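Local coordinates for protein ribokinase (Cryptococcus neoformans var. grubii serotype A, PDB 6CW5) that probably phosphorylates D-ribose at O-5 with ATP and a divalent metal, most likely magnesium, yielding D-ribose 5-phosphate and ADP, at residues A[21-26]-A[73-78]; A[251-256]-A[261-266]; A[285-290]-A[295-300]. One frame throughout, in Å; residues are numbered along the deposited sequence.

Contact 1: residues A[21-26]-A[73-78]; sequences VNIDEF and GDDGIW
Ile23 carries the first segment's share of this contact, meeting Asp75, Gly76 and Trp78 around the start of helix 77-85. Walking along 21-26, Val21 leads into strand 22-29, and its N is held by Asn123 OD1. At Ile23 the side chain reaches across. CG1 stands anti to the carbonyl carbon (chi1 -63°), which sends this branch toward the turn that opens the helix. There Ile23 CD1 comes to 3.7 Å from Asp75 O. Its distance to Gly76 CA, measured from the same Ile23 CD1, is 4.4 Å. That methyl also approaches the indole obliquely, with Ile23 CD1 4.0 Å from Trp78 NE1. Farther back, Ile23 CG1 and CG2 lie 4.1 and 4.2 Å from Trp78 CZ2, and the two side chains meet at a slant. Of the 147 Å² buried between the segments, both sides summed, Ile23 accounts for 76 Å². Asp75 borders this patch, but its carboxylate is engaged by Thr101 OG1. Gly76 is the N-cap of the helix, and its N donates to Gly73 O at 2.9 Å, closing the turn next to the isoleucine methyl. On either side of Ile23 in sequence, Asn22 ND2 and Asp24 OD2 each hydrogen-bond glycerol, probably from the crystallisation liquor, which is consistent with the prediction that residues 22 to 24 bind substrate. Ile23 thus ties the base of the four-stranded lid sheet of a PfkB-family kinase to the helix that follows strand 66-73 of the central sheet, beside the probable ribose site.

Contact 2: residues A[251-256]-A[261-266]; sequences GILCYE and VGYLPA
Strands 252-255 and 262-264 run antiparallel, their axes 4.8 Å apart with N-to-C directions at 153°, and two hydrogen-bonded pairs, Ile252 with Leu264 and Cys254 with Gly262, flank the non-hydrogen-bonded pair of Leu253 and Tyr263. Each hydrogen-bonded pair exchanges two N-H···O=C bonds, the shortest being Gly262 N to Cys254 O at 2.7 Å. Leu253 and Tyr263 share one face. The tyrosine ring extends with CG anti to the backbone N (chi1 171°), which lays it along the neighbouring strand: Tyr263 CD1 rests 3.4 Å from Ile252 O, while Leu253 CD2 comes in at the ring edge, 3.8 Å from the same CD1. The hydroxyl of Tyr263 is hydrogen-bonded to Lys250 O, of the residue before Gly251. Val261 fills the other flank of Leu253 with CG1, and Val261 CG2 sits 3.8 Å from Tyr255 CD1, the two side chains crossing at about a right angle. Helix 220-233 covers Leu253, Val261 and Tyr255 through Ala224, Ser225 and Ile228. On the reverse face Ile252 and Leu264 lie side by side, Ile252 CG1 4.0 Å from Leu264 CB; Cys254 and Leu264 pack there on Leu301 and Leu305 of helix 297-311. At the open end of the hairpin Gly251 CA lies 3.2 Å from Leu264 O. Leu264 O and Tyr263 OH occupy the place a CB would take, and the backbone angles of Gly251 (phi 102°) themselves call for glycine. Gly251 binds ADP in a structure of this protein, so this antiparallel hairpin, which ends the nine-stranded sheet sandwiched between helices in the PfkB fold, begins directly at the nucleotide site.

Contact 3: residues A[285-290]-A[295-300]; sequences GYFVAG and KSLQDA
Leu297 and Phe287 make the side-chain contact here, while Gly290 and Ala300 bring the two helices together. From Leu297 CB the side chain continues to CG, placed anti to the backbone N (chi1 -171°), and there it forks. Leu297 CD1 goes to the ring of Phe287, 3.6 Å from CE1 and 4.1 Å from CZ, approaching it obliquely. Leu297 CD2 turns instead to the hairpin, 3.6 Å from Glu256 OE1. Phe287 also stacks edge-to-face with Trp191. Ala300 CB rests 3.6 Å from Gly290 CA, and the CA atoms of Gly290 and Ala300 are 4.5 Å apart. Lys295 adds its CB, 3.9 Å from Gly290 O, with an extended chain whose NZ bonds Thr303. One water donates to Tyr286 O at 2.9 Å and to Ala300 O at 3.0 Å, bridging the helices. Ser296 OG caps the second helix by accepting from Asp299 N. The direct contact is therefore mainly van der Waals, its closeness at Gly290 set by the absence of a side chain, and polar links are supplied by the water bridge and by Ser293 OG, which hydrogen-bonds both Gly290 O and Lys295 N.

How the contacts relate
The three contacts follow one another along the chain, each closing before the next opens. Contact 1 lies where the lid sheet rises from the central nine-stranded sheet; contact 2 is the hairpin at the far edge of that central sheet. Their centres are about 34 Å apart, on opposite sides of the chain's centre. Contact 3, whose centre is about 13 Å from that of contact 2, joins helices 279-292 and 297-311. The second of these helices packs on the hairpin, so contacts 2 and 3 touch, whereas contacts 1 and 3 stay about 14 Å apart at their nearest atoms. Contacts 1 and 2 thus lie beside the predicted sugar site and the nucleotide site, while contact 3 packs behind the hairpin.

Contact 1: residues A[21-26]-A[73-78]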
ATOM      1  N   VAL A  21      -4.696  13.050   9.031  1.00 18.90           N
ATOM      2  CA  VAL A  21      -5.135  14.348   9.521  1.00 19.63           C
ATOM      3  C   VAL A  21      -6.650  14.340   9.494  1.00 20.34           C
ATOM      4  O   VAL A  21      -7.245  14.019   8.462  1.00 20.64           O
ATOM      5  CB  VAL A  21      -4.600  15.493   8.650  1.00 19.32           C
ATOM      6  CG1 VAL A  21      -5.082  16.860   9.170  1.00 21.30           C
ATOM      7  CG2 VAL A  21      -3.075  15.420   8.603  1.00 21.23           C
ATOM      8  N   ASN A  22      -7.273  14.678  10.625  1.00 21.69           N
ATOM      9  CA  ASN A  22      -8.725  14.719  10.728  1.00 16.22           C
ATOM     10  C   ASN A  22      -9.172  16.089  11.196  1.00 21.76           C
ATOM     11  O   ASN A  22      -8.500  16.748  11.997  1.00 25.19           O
ATOM     12  CB  ASN A  22      -9.277  13.711  11.743  1.00 17.85           C
ATOM     13  CG  ASN A  22      -9.103  12.274  11.298  1.00 21.39           C
ATOM     14  OD1 ASN A  22      -9.077  11.973  10.114  1.00 22.65           O
ATOM     15  ND2 ASN A  22      -9.036  11.391  12.253  1.00 21.73           N
ATOM     16  N   ILE A  23     -10.325  16.498  10.699  1.00 18.87           N
ATOM     17  CA  ILE A  23     -11.098  17.546  11.359  1.00 20.68           C
ATOM     18  C   ILE A  23     -12.025  16.816  12.321  1.00 19.94           C
ATOM     19  O   ILE A  23     -12.881  16.048  11.886  1.00 24.28           O
ATOM     20  CB  ILE A  23     -11.864  18.406  10.354  1.00 26.15           C
ATOM     21  CG1 ILE A  23     -10.853  19.117   9.452  1.00 24.38           C
ATOM     22  CG2 ILE A  23     -12.762  19.412  11.095  1.00 28.41           C
ATOM     23  CD1 ILE A  23     -11.490  19.906   8.301  1.00 29.46           C
ATOM     24  N   ASP A  24     -11.831  17.032  13.629  1.00 21.13           N
ATOM     25  CA  ASP A  24     -12.626  16.381  14.658  1.00 21.43           C
ATOM     26  C   ASP A  24     -13.870  17.216  14.902  1.00 26.35           C
ATOM     27  O   ASP A  24     -13.771  18.417  15.143  1.00 27.73           O
ATOM     28  CB  ASP A  24     -11.852  16.264  15.972  1.00 19.04           C
ATOM     29  CG  ASP A  24     -10.723  15.225  15.912  1.00 24.34           C
ATOM     30  OD1 ASP A  24     -10.588  14.531  14.884  1.00 24.18           O
ATOM     31  OD2 ASP A  24     -10.004  15.115  16.921  1.00 24.59           O
ATOM     32  N   GLU A  25     -15.029  16.573  14.885  1.00 18.21           N
ATOM     33  CA  GLU A  25     -16.271  17.238  15.247  1.00 19.21           C
ATOM     34  C   GLU A  25     -16.778  16.584  16.519  1.00 22.47           C
ATOM     35  O   GLU A  25     -17.173  15.412  16.497  1.00 25.51           O
ATOM     36  CB  GLU A  25     -17.275  17.118  14.119  1.00 25.64           C
ATOM     37  CG  GLU A  25     -16.903  17.962  12.927  1.00 29.84           C
ATOM     38  CD  GLU A  25     -17.963  17.885  11.858  1.00 40.67           C
ATOM     39  OE1 GLU A  25     -18.132  16.801  11.286  1.00 40.77           O
ATOM     40  OE2 GLU A  25     -18.649  18.903  11.621  1.00 52.97           O
ATOM     41  N   PHE A  26     -16.732  17.333  17.628  1.00 23.64           N
ATOM     42  CA  PHE A  26     -17.234  16.857  18.912  1.00 24.00           C
ATOM     43  C   PHE A  26     -18.692  17.278  19.060  1.00 20.91           C
ATOM     44  O   PHE A  26     -18.974  18.460  19.254  1.00 23.63           O
ATOM     45  CB  PHE A  26     -16.428  17.429  20.068  1.00 25.98           C
ATOM     46  CG  PHE A  26     -15.016  16.938  20.112  1.00 27.29           C
ATOM     47  CD1 PHE A  26     -14.688  15.819  20.864  1.00 31.45           C
ATOM     48  CD2 PHE A  26     -14.020  17.589  19.393  1.00 32.80           C
ATOM     49  CE1 PHE A  26     -13.379  15.352  20.898  1.00 31.99           C
ATOM     50  CE2 PHE A  26     -12.700  17.126  19.424  1.00 32.97           C
ATOM     51  CZ  PHE A  26     -12.388  16.011  20.175  1.00 32.32           C
ATOM     52  N   GLY A  73      -7.672  17.853   2.333  1.00 23.55           N
ATOM     53  CA  GLY A  73      -8.326  18.645   1.316  1.00 23.72           C
ATOM     54  C   GLY A  73      -8.115  20.131   1.549  1.00 27.78           C
ATOM     55  O   GLY A  73      -7.546  20.531   2.563  1.00 25.83           O
ATOM     56  N   ASP A  74      -8.593  20.935   0.587  1.00 27.18           N
ATOM     57  CA  ASP A  74      -8.568  22.391   0.733  1.00 35.29           C
ATOM     58  C   ASP A  74      -9.097  22.828   2.092  1.00 37.44           C
ATOM     59  O   ASP A  74      -8.601  23.795   2.682  1.00 33.30           O
ATOM     60  CB  ASP A  74      -9.412  23.049  -0.362  1.00 44.68           C
ATOM     61  CG  ASP A  74      -8.643  23.302  -1.636  1.00 56.64           C
ATOM     62  OD1 ASP A  74      -7.480  22.869  -1.737  1.00 58.32           O
ATOM     63  OD2 ASP A  74      -9.211  23.954  -2.543  1.00 64.21           O
ATOM     64  N   ASP A  75     -10.128  22.136   2.595  1.00 32.24           N
ATOM     65  CA  ASP A  75     -10.797  22.563   3.815  1.00 35.03           C
ATOM     66  C   ASP A  75      -9.966  22.313   5.062  1.00 30.57           C
ATOM     67  O   ASP A  75     -10.358  22.759   6.147  1.00 32.42           O
ATOM     68  CB  ASP A  75     -12.162  21.876   3.941  1.00 33.36           C
ATOM     69  CG  ASP A  75     -12.080  20.354   4.014  1.00 31.45           C
ATOM     70  OD1 ASP A  75     -11.006  19.735   3.787  1.00 29.89           O
ATOM     71  OD2 ASP A  75     -13.139  19.759   4.322  1.00 31.73           O
ATOM     72  N   GLY A  76      -8.828  21.636   4.935  1.00 27.32           N
ATOM     73  CA  GLY A  76      -7.968  21.354   6.061  1.00 27.95           C
ATOM     74  C   GLY A  76      -6.722  22.195   6.115  1.00 28.16           C
ATOM     75  O   GLY A  76      -5.862  21.943   6.981  1.00 31.09           O
ATOM     76  N   ILE A  77      -6.571  23.187   5.246  1.00 26.83           N
ATOM     77  CA  ILE A  77      -5.341  23.972   5.232  1.00 29.19           C
ATOM     78  C   ILE A  77      -5.090  24.622   6.590  1.00 27.05           C
ATOM     79  O   ILE A  77      -3.937  24.737   7.022  1.00 35.09           O
ATOM     80  CB  ILE A  77      -5.394  24.998   4.083  1.00 31.65           C
ATOM     81  CG1 ILE A  77      -5.211  24.272   2.748  1.00 32.52           C
ATOM     82  CG2 ILE A  77      -4.336  26.080   4.253  1.00 38.32           C
ATOM     83  CD1 ILE A  77      -5.681  25.098   1.537  1.00 35.79           C
ATOM     84  N   TRP A  78      -6.152  24.989   7.316  1.00 31.22           N
ATOM     85  CA  TRP A  78      -5.961  25.587   8.637  1.00 32.69           C
ATOM     86  C   TRP A  78      -5.301  24.612   9.612  1.00 33.14           C
ATOM     87  O   TRP A  78      -4.587  25.040  10.529  1.00 34.61           O
ATOM     88  CB  TRP A  78      -7.301  26.104   9.184  1.00 35.66           C
ATOM     89  CG  TRP A  78      -8.326  25.018   9.446  1.00 37.21           C
ATOM     90  CD1 TRP A  78      -9.203  24.490   8.553  1.00 39.85           C
ATOM     91  CD2 TRP A  78      -8.566  24.346  10.691  1.00 35.98           C
ATOM     92  NE1 TRP A  78      -9.980  23.529   9.162  1.00 34.13           N
ATOM     93  CE2 TRP A  78      -9.610  23.427  10.476  1.00 37.09           C
ATOM     94  CE3 TRP A  78      -8.010  24.443  11.969  1.00 38.45           C
ATOM     95  CZ2 TRP A  78     -10.105  22.600  11.492  1.00 35.71           C
ATOM     96  CZ3 TRP A  78      -8.512  23.626  12.978  1.00 34.70           C
ATOM     97  CH2 TRP A  78      -9.547  22.726  12.731  1.00 31.82           C
TER

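Contact 2: residues A[251-256]-A[261-266]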
ATOM      1  N   GLY A 251      -1.956   3.948  34.995  1.00 40.91           N
ATOM      2  CA  GLY A 251      -0.542   3.981  34.670  1.00 37.68           C
ATOM      3  C   GLY A 251      -0.200   3.365  33.326  1.00 31.50           C
ATOM      4  O   GLY A 251      -1.019   3.290  32.402  1.00 30.49           O
ATOM      5  N   ILE A 252       1.065   2.962  33.203  1.00 30.11           N
ATOM      6  CA  ILE A 252       1.563   2.363  31.968  1.00 27.74           C
ATOM      7  C   ILE A 252       2.502   1.213  32.303  1.00 31.62           C
ATOM      8  O   ILE A 252       3.140   1.187  33.362  1.00 29.04           O
ATOM      9  CB  ILE A 252       2.296   3.364  31.041  1.00 28.82           C
ATOM     10  CG1 ILE A 252       3.583   3.840  31.691  1.00 35.84           C
ATOM     11  CG2 ILE A 252       1.434   4.573  30.737  1.00 35.80           C
ATOM     12  CD1 ILE A 252       4.572   4.413  30.699  1.00 41.31           C
ATOM     13  N   LEU A 253       2.588   0.268  31.368  1.00 25.39           N
ATOM     14  CA  LEU A 253       3.551  -0.827  31.405  1.00 24.50           C
ATOM     15  C   LEU A 253       4.525  -0.675  30.239  1.00 25.71           C
ATOM     16  O   LEU A 253       4.140  -0.294  29.132  1.00 25.74           O
ATOM     17  CB  LEU A 253       2.818  -2.169  31.315  1.00 24.38           C
ATOM     18  CG  LEU A 253       1.889  -2.511  32.477  1.00 28.41           C
ATOM     19  CD1 LEU A 253       1.007  -3.734  32.169  1.00 27.75           C
ATOM     20  CD2 LEU A 253       2.708  -2.774  33.727  1.00 30.12           C
ATOM     21  N   CYS A 254       5.786  -0.960  30.482  1.00 23.67           N
ATOM     22  CA  CYS A 254       6.818  -0.849  29.463  0.61 23.76           C
ATOM     23  C   CYS A 254       7.605  -2.152  29.442  1.00 26.44           C
ATOM     24  O   CYS A 254       7.945  -2.692  30.504  1.00 27.38           O
ATOM     25  CB  CYS A 254       7.732   0.363  29.755  0.61 29.06           C
ATOM     26  SG  CYS A 254       9.203   0.543  28.701  0.61 33.09           S
ATOM     27  N   TYR A 255       7.884  -2.658  28.242  1.00 22.09           N
ATOM     28  CA  TYR A 255       8.587  -3.927  28.086  1.00 20.74           C
ATOM     29  C   TYR A 255       9.575  -3.813  26.938  1.00 27.45           C
ATOM     30  O   TYR A 255       9.177  -3.536  25.803  1.00 25.26           O
ATOM     31  CB  TYR A 255       7.607  -5.084  27.821  1.00 19.66           C
ATOM     32  CG  TYR A 255       8.291  -6.365  27.408  1.00 22.31           C
ATOM     33  CD1 TYR A 255       8.877  -7.187  28.361  1.00 24.32           C
ATOM     34  CD2 TYR A 255       8.366  -6.746  26.075  1.00 26.28           C
ATOM     35  CE1 TYR A 255       9.516  -8.357  27.996  1.00 23.01           C
ATOM     36  CE2 TYR A 255       8.999  -7.915  25.699  1.00 22.14           C
ATOM     37  CZ  TYR A 255       9.572  -8.717  26.671  1.00 25.29           C
ATOM     38  OH  TYR A 255      10.210  -9.888  26.324  1.00 25.62           O
ATOM     39  N   GLU A 256      10.853  -4.045  27.229  1.00 24.06           N
ATOM     40  CA  GLU A 256      11.838  -4.300  26.180  1.00 24.97           C
ATOM     41  C   GLU A 256      12.105  -5.787  26.068  1.00 24.24           C
ATOM     42  O   GLU A 256      12.134  -6.494  27.091  1.00 25.20           O
ATOM     43  CB  GLU A 256      13.164  -3.572  26.455  1.00 25.28           C
ATOM     44  CG  GLU A 256      13.002  -2.088  26.607  1.00 29.75           C
ATOM     45  CD  GLU A 256      14.325  -1.416  26.871  1.00 43.62           C
ATOM     46  OE1 GLU A 256      14.675  -1.250  28.056  1.00 37.87           O
ATOM     47  OE2 GLU A 256      15.019  -1.094  25.886  1.00 41.22           O
ATOM     48  N   VAL A 261       8.987  -6.452  32.722  1.00 23.32           N
ATOM     49  CA  VAL A 261       7.918  -5.485  32.466  1.00 25.81           C
ATOM     50  C   VAL A 261       7.981  -4.431  33.563  1.00 27.82           C
ATOM     51  O   VAL A 261       7.909  -4.755  34.750  1.00 25.45           O
ATOM     52  CB  VAL A 261       6.541  -6.161  32.449  1.00 22.51           C
ATOM     53  CG1 VAL A 261       5.402  -5.072  32.336  1.00 24.51           C
ATOM     54  CG2 VAL A 261       6.442  -7.218  31.330  1.00 23.26           C
ATOM     55  N   GLY A 262       8.143  -3.164  33.184  1.00 24.19           N
ATOM     56  CA  GLY A 262       8.184  -2.083  34.151  1.00 25.46           C
ATOM     57  C   GLY A 262       6.832  -1.409  34.273  1.00 29.65           C
ATOM     58  O   GLY A 262       6.082  -1.336  33.317  1.00 28.18           O
ATOM     59  N   TYR A 263       6.512  -0.916  35.470  1.00 31.64           N
ATOM     60  CA  TYR A 263       5.249  -0.225  35.691  1.00 26.86           C
ATOM     61  C   TYR A 263       5.512   1.185  36.187  1.00 31.18           C
ATOM     62  O   TYR A 263       6.306   1.378  37.113  1.00 31.96           O
ATOM     63  CB  TYR A 263       4.369  -0.961  36.709  1.00 34.44           C
ATOM     64  CG  TYR A 263       3.161  -0.163  37.109  1.00 36.11           C
ATOM     65  CD1 TYR A 263       2.059  -0.086  36.277  1.00 31.95           C
ATOM     66  CD2 TYR A 263       3.124   0.522  38.320  1.00 42.93           C
ATOM     67  CE1 TYR A 263       0.971   0.648  36.620  1.00 34.52           C
ATOM     68  CE2 TYR A 263       2.026   1.260  38.677  1.00 40.39           C
ATOM     69  CZ  TYR A 263       0.954   1.317  37.824  1.00 36.15           C
ATOM     70  OH  TYR A 263      -0.155   2.053  38.149  1.00 41.92           O
ATOM     71  N   LEU A 264       4.834   2.161  35.585  1.00 31.67           N
ATOM     72  CA  LEU A 264       4.845   3.538  36.071  1.00 33.32           C
ATOM     73  C   LEU A 264       3.426   4.023  36.335  1.00 34.31           C
ATOM     74  O   LEU A 264       2.559   3.912  35.455  1.00 37.24           O
ATOM     75  CB  LEU A 264       5.522   4.482  35.075  1.00 33.08           C
ATOM     76  CG  LEU A 264       7.048   4.577  35.064  1.00 53.32           C
ATOM     77  CD1 LEU A 264       7.683   3.266  34.649  1.00 61.44           C
ATOM     78  CD2 LEU A 264       7.487   5.675  34.126  1.00 55.61           C
ATOM     79  N   PRO A 265       3.155   4.590  37.507  1.00 28.74           N
ATOM     80  CA  PRO A 265       1.826   5.136  37.775  1.00 29.67           C
ATOM     81  C   PRO A 265       1.628   6.455  37.039  1.00 35.69           C
ATOM     82  O   PRO A 265       2.577   7.165  36.702  1.00 34.80           O
ATOM     83  CB  PRO A 265       1.835   5.342  39.295  1.00 35.97           C
ATOM     84  CG  PRO A 265       3.272   5.642  39.607  1.00 36.83           C
ATOM     85  CD  PRO A 265       4.076   4.776  38.641  1.00 33.96           C
ATOM     86  N   ALA A 266       0.370   6.765  36.772  1.00 39.54           N
ATOM     87  CA  ALA A 266       0.063   8.016  36.097  1.00 43.80           C
ATOM     88  C   ALA A 266       0.354   9.192  37.024  1.00 45.43           C
ATOM     89  O   ALA A 266       0.186   9.107  38.246  1.00 40.04           O
ATOM     90  CB  ALA A 266      -1.398   8.046  35.661  1.00 46.02           C
TER

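Contact 3: residues A[285-290]-A[295-300]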
ATOM      1  N   GLY A 285       3.517  10.678  20.857  1.00 34.08           N
ATOM      2  CA  GLY A 285       4.477  11.645  20.348  1.00 27.23           C
ATOM      3  C   GLY A 285       5.551  12.013  21.366  1.00 28.56           C
ATOM      4  O   GLY A 285       6.729  12.131  21.024  1.00 30.76           O
ATOM      5  N   TYR A 286       5.165  12.197  22.633  1.00 28.21           N
ATOM      6  CA  TYR A 286       6.171  12.443  23.662  1.00 26.53           C
ATOM      7  C   TYR A 286       7.088  11.239  23.850  1.00 33.73           C
ATOM      8  O   TYR A 286       8.284  11.414  24.119  1.00 29.55           O
ATOM      9  CB  TYR A 286       5.510  12.821  24.997  1.00 31.72           C
ATOM     10  CG  TYR A 286       5.490  14.318  25.209  1.00 35.82           C
ATOM     11  CD1 TYR A 286       6.473  14.940  25.982  1.00 34.43           C
ATOM     12  CD2 TYR A 286       4.524  15.117  24.590  1.00 33.90           C
ATOM     13  CE1 TYR A 286       6.482  16.324  26.154  1.00 36.29           C
ATOM     14  CE2 TYR A 286       4.525  16.509  24.757  1.00 41.45           C
ATOM     15  CZ  TYR A 286       5.509  17.098  25.541  1.00 42.52           C
ATOM     16  OH  TYR A 286       5.541  18.464  25.714  1.00 48.30           O
ATOM     17  N   PHE A 287       6.560  10.019  23.706  1.00 26.53           N
ATOM     18  CA  PHE A 287       7.419   8.845  23.818  1.00 25.55           C
ATOM     19  C   PHE A 287       8.451   8.813  22.704  1.00 29.25           C
ATOM     20  O   PHE A 287       9.633   8.572  22.949  1.00 31.69           O
ATOM     21  CB  PHE A 287       6.571   7.577  23.813  1.00 26.44           C
ATOM     22  CG  PHE A 287       7.382   6.304  23.817  1.00 28.78           C
ATOM     23  CD1 PHE A 287       8.046   5.892  24.967  1.00 28.97           C
ATOM     24  CD2 PHE A 287       7.461   5.510  22.677  1.00 33.01           C
ATOM     25  CE1 PHE A 287       8.787   4.719  24.992  1.00 33.17           C
ATOM     26  CE2 PHE A 287       8.203   4.341  22.683  1.00 30.18           C
ATOM     27  CZ  PHE A 287       8.869   3.940  23.847  1.00 31.92           C
ATOM     28  N   VAL A 288       8.018   9.034  21.467  1.00 29.41           N
ATOM     29  CA  VAL A 288       8.953   9.094  20.346  1.00 35.39           C
ATOM     30  C   VAL A 288       9.951  10.230  20.531  1.00 34.17           C
ATOM     31  O   VAL A 288      11.157  10.057  20.320  1.00 31.35           O
ATOM     32  CB  VAL A 288       8.174   9.218  19.024  1.00 33.87           C
ATOM     33  CG1 VAL A 288       9.123   9.512  17.863  1.00 37.20           C
ATOM     34  CG2 VAL A 288       7.358   7.940  18.750  1.00 31.55           C
ATOM     35  N   ALA A 289       9.484  11.410  20.952  1.00 30.24           N
ATOM     36  CA  ALA A 289      10.443  12.480  21.206  1.00 32.93           C
ATOM     37  C   ALA A 289      11.430  12.092  22.296  1.00 32.99           C
ATOM     38  O   ALA A 289      12.588  12.519  22.262  1.00 37.21           O
ATOM     39  CB  ALA A 289       9.736  13.777  21.597  1.00 29.86           C
ATOM     40  N   GLY A 290      10.987  11.288  23.266  1.00 34.77           N
ATOM     41  CA  GLY A 290      11.895  10.813  24.292  1.00 34.41           C
ATOM     42  C   GLY A 290      12.897   9.819  23.739  1.00 38.12           C
ATOM     43  O   GLY A 290      14.063   9.824  24.126  1.00 38.78           O
ATOM     44  N   LYS A 295      17.385  10.539  25.840  1.00 57.76           N
ATOM     45  CA  LYS A 295      17.005  10.225  27.210  1.00 56.99           C
ATOM     46  C   LYS A 295      16.995   8.720  27.423  1.00 53.99           C
ATOM     47  O   LYS A 295      16.749   7.940  26.500  1.00 51.73           O
ATOM     48  CB  LYS A 295      15.611  10.774  27.535  1.00 57.03           C
ATOM     49  CG  LYS A 295      15.555  12.223  27.965  1.00 57.80           C
ATOM     50  CD  LYS A 295      14.105  12.657  28.124  1.00 55.51           C
ATOM     51  CE  LYS A 295      14.002  14.113  28.531  1.00 57.68           C
ATOM     52  NZ  LYS A 295      12.599  14.620  28.472  1.00 59.14           N
ATOM     53  N   SER A 296      17.264   8.312  28.657  1.00 56.53           N
ATOM     54  CA  SER A 296      16.981   6.942  29.031  1.00 50.83           C
ATOM     55  C   SER A 296      15.491   6.674  28.865  1.00 50.74           C
ATOM     56  O   SER A 296      14.662   7.589  28.875  1.00 46.39           O
ATOM     57  CB  SER A 296      17.396   6.676  30.477  1.00 49.00           C
ATOM     58  OG  SER A 296      16.517   7.336  31.375  1.00 49.66           O
ATOM     59  N   LEU A 297      15.154   5.395  28.721  1.00 55.86           N
ATOM     60  CA  LEU A 297      13.756   5.014  28.570  1.00 47.81           C
ATOM     61  C   LEU A 297      12.935   5.404  29.792  1.00 44.56           C
ATOM     62  O   LEU A 297      11.791   5.855  29.660  1.00 44.59           O
ATOM     63  CB  LEU A 297      13.654   3.516  28.314  1.00 49.36           C
ATOM     64  CG  LEU A 297      12.276   3.013  27.936  1.00 49.13           C
ATOM     65  CD1 LEU A 297      11.826   3.721  26.668  1.00 42.27           C
ATOM     66  CD2 LEU A 297      12.370   1.519  27.724  1.00 53.02           C
ATOM     67  N   GLN A 298      13.493   5.233  30.997  1.00 43.47           N
ATOM     68  CA  GLN A 298      12.739   5.583  32.198  1.00 51.06           C
ATOM     69  C   GLN A 298      12.474   7.084  32.270  1.00 52.29           C
ATOM     70  O   GLN A 298      11.389   7.507  32.688  1.00 52.06           O
ATOM     71  CB  GLN A 298      13.475   5.093  33.450  1.00 59.43           C
ATOM     72  CG  GLN A 298      14.908   5.609  33.585  1.00 69.74           C
ATOM     73  CD  GLN A 298      15.643   5.046  34.800  1.00 73.50           C
ATOM     74  OE1 GLN A 298      15.181   4.098  35.435  1.00 74.06           O
ATOM     75  NE2 GLN A 298      16.794   5.634  35.125  1.00 67.45           N
ATOM     76  N   ASP A 299      13.451   7.904  31.867  1.00 49.88           N
ATOM     77  CA  ASP A 299      13.249   9.352  31.853  1.00 53.21           C
ATOM     78  C   ASP A 299      12.247   9.763  30.782  1.00 50.80           C
ATOM     79  O   ASP A 299      11.422  10.659  31.005  1.00 48.55           O
ATOM     80  CB  ASP A 299      14.576  10.076  31.616  1.00 59.94           C
ATOM     81  CG  ASP A 299      15.486  10.045  32.823  1.00 67.69           C
ATOM     82  OD1 ASP A 299      15.074   9.488  33.860  1.00 67.64           O
ATOM     83  OD2 ASP A 299      16.611  10.584  32.732  1.00 70.63           O
ATOM     84  N   ALA A 300      12.339   9.156  29.596  1.00 45.61           N
ATOM     85  CA  ALA A 300      11.406   9.495  28.530  1.00 43.61           C
ATOM     86  C   ALA A 300       9.980   9.175  28.947  1.00 43.23           C
ATOM     87  O   ALA A 300       9.055   9.954  28.680  1.00 43.88           O
ATOM     88  CB  ALA A 300      11.779   8.750  27.253  1.00 38.29           C
TER
HETATM   89  O   HOH W   1       9.723  11.942  26.565  1.00 45.69           O